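Local atomic coordinates of iron binding protein FbpA (Mannheimia haemolytica, PDB entry 1SI1), a protein that binds ferric iron in the periplasm and probably hands it on for uptake, as a member of the bacterial solute-binding protein family. Residues Asn2-Tyr7 and Ala52-Thr57. Numbering follows the deposited sequence.
Sequences NEVNVY and ADVLLT
Two neighbouring parallel strands in the sheet of a periplasmic binding protein lobe meet here, 3-7 beside 54-57, with Val-6 paired with Val-54 and Tyr-7 with Leu-55. The ladder runs from Val-54 N to Asn-5 O (3.0 Å), from Tyr-7 N to Val-54 O (2.8 Å) and on from Leu-56 N to Tyr-7 O (2.8 Å). Asn-5 O also accepts from Asp-53 N, so two successive amides grip one carbonyl. Beside this pair, the side chain of Asp-53 stands in for a strand carbonyl: its OD1 takes the backbone N-H of Asn-5, N to OD1 2.8 Å, through the anti lone pair, while OD2 is held by Ser-240 OG and the backbone N of Asn-242. The Asn-5 amide lies nearly coplanar with this carboxylate, 11° apart; its OD1 is bonded by Asn-31 ND2 and its ND2 gives to Pro-51 O.

On the other face of the sheet from Val-6, the Tyr-7 ring takes Ala-52 CB over its centre, 3.5 Å from the ring centroid, a CH-pi contact. With chi1 at -77°, CG lies anti to the carbonyl carbon, and the ring swings out from its own strand and lies over Ala-52; its OH bonds Glu-46. Leu-55 CD2 packs against Tyr-7 CB.

Strand 29-34 flanks 3-8 on its far side, helix 243-253 covers Val-6 and Val-54, and Leu-55 rests on Ile-66 of helix 60-67.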
ATOM      1  N   ASN A   2     -24.478  15.777 -13.647  1.00 36.21           N
ATOM      2  CA  ASN A   2     -25.215  14.597 -13.214  1.00 34.13           C
ATOM      3  C   ASN A   2     -24.395  13.821 -12.165  1.00 22.91           C
ATOM      4  O   ASN A   2     -24.389  14.226 -11.017  1.00 20.95           O
ATOM      5  CB  ASN A   2     -25.675  13.740 -14.401  1.00 38.78           C
ATOM      6  CG  ASN A   2     -27.043  13.135 -14.182  1.00 46.01           C
ATOM      7  OD1 ASN A   2     -28.011  13.512 -14.842  1.00 50.22           O
ATOM      8  ND2 ASN A   2     -27.133  12.196 -13.246  1.00 47.75           N
ATOM      9  N   GLU A   3     -23.681  12.755 -12.536  1.00 21.06           N
ATOM     10  CA  GLU A   3     -23.101  11.866 -11.530  1.00 17.72           C
ATOM     11  C   GLU A   3     -21.782  11.196 -11.942  1.00 12.19           C
ATOM     12  O   GLU A   3     -21.332  11.282 -13.079  1.00 15.60           O
ATOM     13  CB  GLU A   3     -24.133  10.810 -11.101  1.00 17.53           C
ATOM     14  CG  GLU A   3     -24.436   9.744 -12.140  1.00 21.60           C
ATOM     15  CD  GLU A   3     -25.687   8.940 -11.812  1.00 23.91           C
ATOM     16  OE1 GLU A   3     -26.137   8.169 -12.683  1.00 30.72           O
ATOM     17  OE2 GLU A   3     -26.216   9.077 -10.688  1.00 23.95           O
ATOM     18  N   VAL A   4     -21.191  10.517 -10.969  1.00 14.59           N
ATOM     19  CA  VAL A   4     -20.001   9.706 -11.167  1.00 14.04           C
ATOM     20  C   VAL A   4     -20.062   8.544 -10.185  1.00 12.94           C
ATOM     21  O   VAL A   4     -20.385   8.726  -9.017  1.00 14.29           O
ATOM     22  CB  VAL A   4     -18.702  10.541 -10.987  1.00 12.63           C
ATOM     23  CG1 VAL A   4     -18.564  11.092  -9.576  1.00 17.96           C
ATOM     24  CG2 VAL A   4     -17.474   9.710 -11.384  1.00 16.07           C
ATOM     25  N   ASN A   5     -19.720   7.353 -10.667  1.00 14.17           N
ATOM     26  CA  ASN A   5     -19.887   6.116  -9.929  1.00 14.94           C
ATOM     27  C   ASN A   5     -18.531   5.539  -9.557  1.00 12.67           C
ATOM     28  O   ASN A   5     -17.739   5.188 -10.425  1.00 13.12           O
ATOM     29  CB  ASN A   5     -20.666   5.130 -10.772  1.00 12.95           C
ATOM     30  CG  ASN A   5     -21.994   5.693 -11.228  1.00 17.20           C
ATOM     31  OD1 ASN A   5     -22.767   6.196 -10.417  1.00 20.80           O
ATOM     32  ND2 ASN A   5     -22.257   5.619 -12.521  1.00 17.46           N
ATOM     33  N   VAL A   6     -18.276   5.494  -8.259  1.00 10.90           N
ATOM     34  CA  VAL A   6     -17.003   5.043  -7.737  1.00 10.34           C
ATOM     35  C   VAL A   6     -17.201   3.640  -7.193  1.00 14.58           C
ATOM     36  O   VAL A   6     -17.958   3.464  -6.245  1.00 12.97           O
ATOM     37  CB  VAL A   6     -16.529   5.941  -6.613  1.00 12.26           C
ATOM     38  CG1 VAL A   6     -15.218   5.396  -6.024  1.00 13.20           C
ATOM     39  CG2 VAL A   6     -16.335   7.366  -7.129  1.00 13.52           C
ATOM     40  N   TYR A   7     -16.567   2.646  -7.812  1.00 12.47           N
ATOM     41  CA  TYR A   7     -16.522   1.284  -7.294  1.00  9.56           C
ATOM     42  C   TYR A   7     -15.264   1.168  -6.474  1.00 10.54           C
ATOM     43  O   TYR A   7     -14.162   1.358  -6.983  1.00 12.19           O
ATOM     44  CB  TYR A   7     -16.485   0.250  -8.413  1.00 12.31           C
ATOM     45  CG  TYR A   7     -17.789  -0.032  -9.124  1.00 11.85           C
ATOM     46  CD1 TYR A   7     -18.728   0.970  -9.362  1.00 12.41           C
ATOM     47  CD2 TYR A   7     -18.051  -1.309  -9.621  1.00 15.71           C
ATOM     48  CE1 TYR A   7     -19.918   0.694 -10.040  1.00 13.83           C
ATOM     49  CE2 TYR A   7     -19.224  -1.591 -10.295  1.00 17.41           C
ATOM     50  CZ  TYR A   7     -20.145  -0.585 -10.509  1.00 16.13           C
ATOM     51  OH  TYR A   7     -21.302  -0.862 -11.189  1.00 18.49           O
ATOM     52  N   ALA A  52     -19.740   1.656 -13.774  1.00 14.43           N
ATOM     53  CA  ALA A  52     -18.522   2.050 -13.082  1.00 13.33           C
ATOM     54  C   ALA A  52     -17.757   3.114 -13.857  1.00 11.36           C
ATOM     55  O   ALA A  52     -17.501   2.966 -15.058  1.00 12.79           O
ATOM     56  CB  ALA A  52     -17.634   0.842 -12.828  1.00 15.54           C
ATOM     57  N   ASP A  53     -17.354   4.156 -13.137  1.00 12.97           N
ATOM     58  CA  ASP A  53     -16.572   5.254 -13.692  1.00 11.82           C
ATOM     59  C   ASP A  53     -15.167   5.225 -13.132  1.00 13.58           C
ATOM     60  O   ASP A  53     -14.192   5.225 -13.881  1.00 11.81           O
ATOM     61  CB  ASP A  53     -17.207   6.591 -13.335  1.00 12.28           C
ATOM     62  CG  ASP A  53     -18.467   6.843 -14.098  1.00 14.76           C
ATOM     63  OD1 ASP A  53     -19.486   7.178 -13.468  1.00 16.04           O
ATOM     64  OD2 ASP A  53     -18.494   6.729 -15.325  1.00 16.48           O
ATOM     65  N   VAL A  54     -15.071   5.241 -11.810  1.00 11.53           N
ATOM     66  CA  VAL A  54     -13.779   5.233 -11.135  1.00 10.75           C
ATOM     67  C   VAL A  54     -13.694   3.957 -10.318  1.00 10.87           C
ATOM     68  O   VAL A  54     -14.589   3.660  -9.547  1.00 10.91           O
ATOM     69  CB  VAL A  54     -13.631   6.422 -10.203  1.00 12.76           C
ATOM     70  CG1 VAL A  54     -12.315   6.337  -9.407  1.00 13.41           C
ATOM     71  CG2 VAL A  54     -13.705   7.730 -10.988  1.00 13.06           C
ATOM     72  N   LEU A  55     -12.609   3.225 -10.496  1.00 11.24           N
ATOM     73  CA  LEU A  55     -12.296   2.033  -9.735  1.00  9.69           C
ATOM     74  C   LEU A  55     -11.217   2.416  -8.752  1.00 10.23           C
ATOM     75  O   LEU A  55     -10.129   2.831  -9.139  1.00 13.22           O
ATOM     76  CB  LEU A  55     -11.829   0.930 -10.666  1.00 11.06           C
ATOM     77  CG  LEU A  55     -12.705   0.693 -11.895  1.00 12.21           C
ATOM     78  CD1 LEU A  55     -12.151  -0.479 -12.658  1.00 13.14           C
ATOM     79  CD2 LEU A  55     -14.145   0.445 -11.493  1.00 11.27           C
ATOM     80  N   LEU A  56     -11.542   2.321  -7.481  1.00 10.40           N
ATOM     81  CA  LEU A  56     -10.652   2.728  -6.427  1.00  9.96           C
ATOM     82  C   LEU A  56     -10.235   1.513  -5.650  1.00 10.52           C
ATOM     83  O   LEU A  56     -11.063   0.760  -5.158  1.00 10.68           O
ATOM     84  CB  LEU A  56     -11.372   3.726  -5.528  1.00 10.30           C
ATOM     85  CG  LEU A  56     -10.537   4.432  -4.451  1.00 13.24           C
ATOM     86  CD1 LEU A  56     -11.107   5.792  -4.092  1.00 15.29           C
ATOM     87  CD2 LEU A  56     -10.401   3.575  -3.194  1.00 14.53           C
ATOM     88  N   THR A  57      -8.937   1.276  -5.570  1.00 11.11           N
ATOM     89  CA  THR A  57      -8.472   0.118  -4.868  1.00 10.77           C
ATOM     90  C   THR A  57      -7.149   0.379  -4.181  1.00  9.83           C
ATOM     91  O   THR A  57      -6.640   1.502  -4.169  1.00 11.01           O
ATOM     92  CB  THR A  57      -8.440  -1.096  -5.810  1.00 10.10           C
ATOM     93  OG1 THR A  57      -8.299  -2.299  -5.043  1.00 11.47           O
ATOM     94  CG2 THR A  57      -7.255  -1.051  -6.767  1.00 13.85           C
TER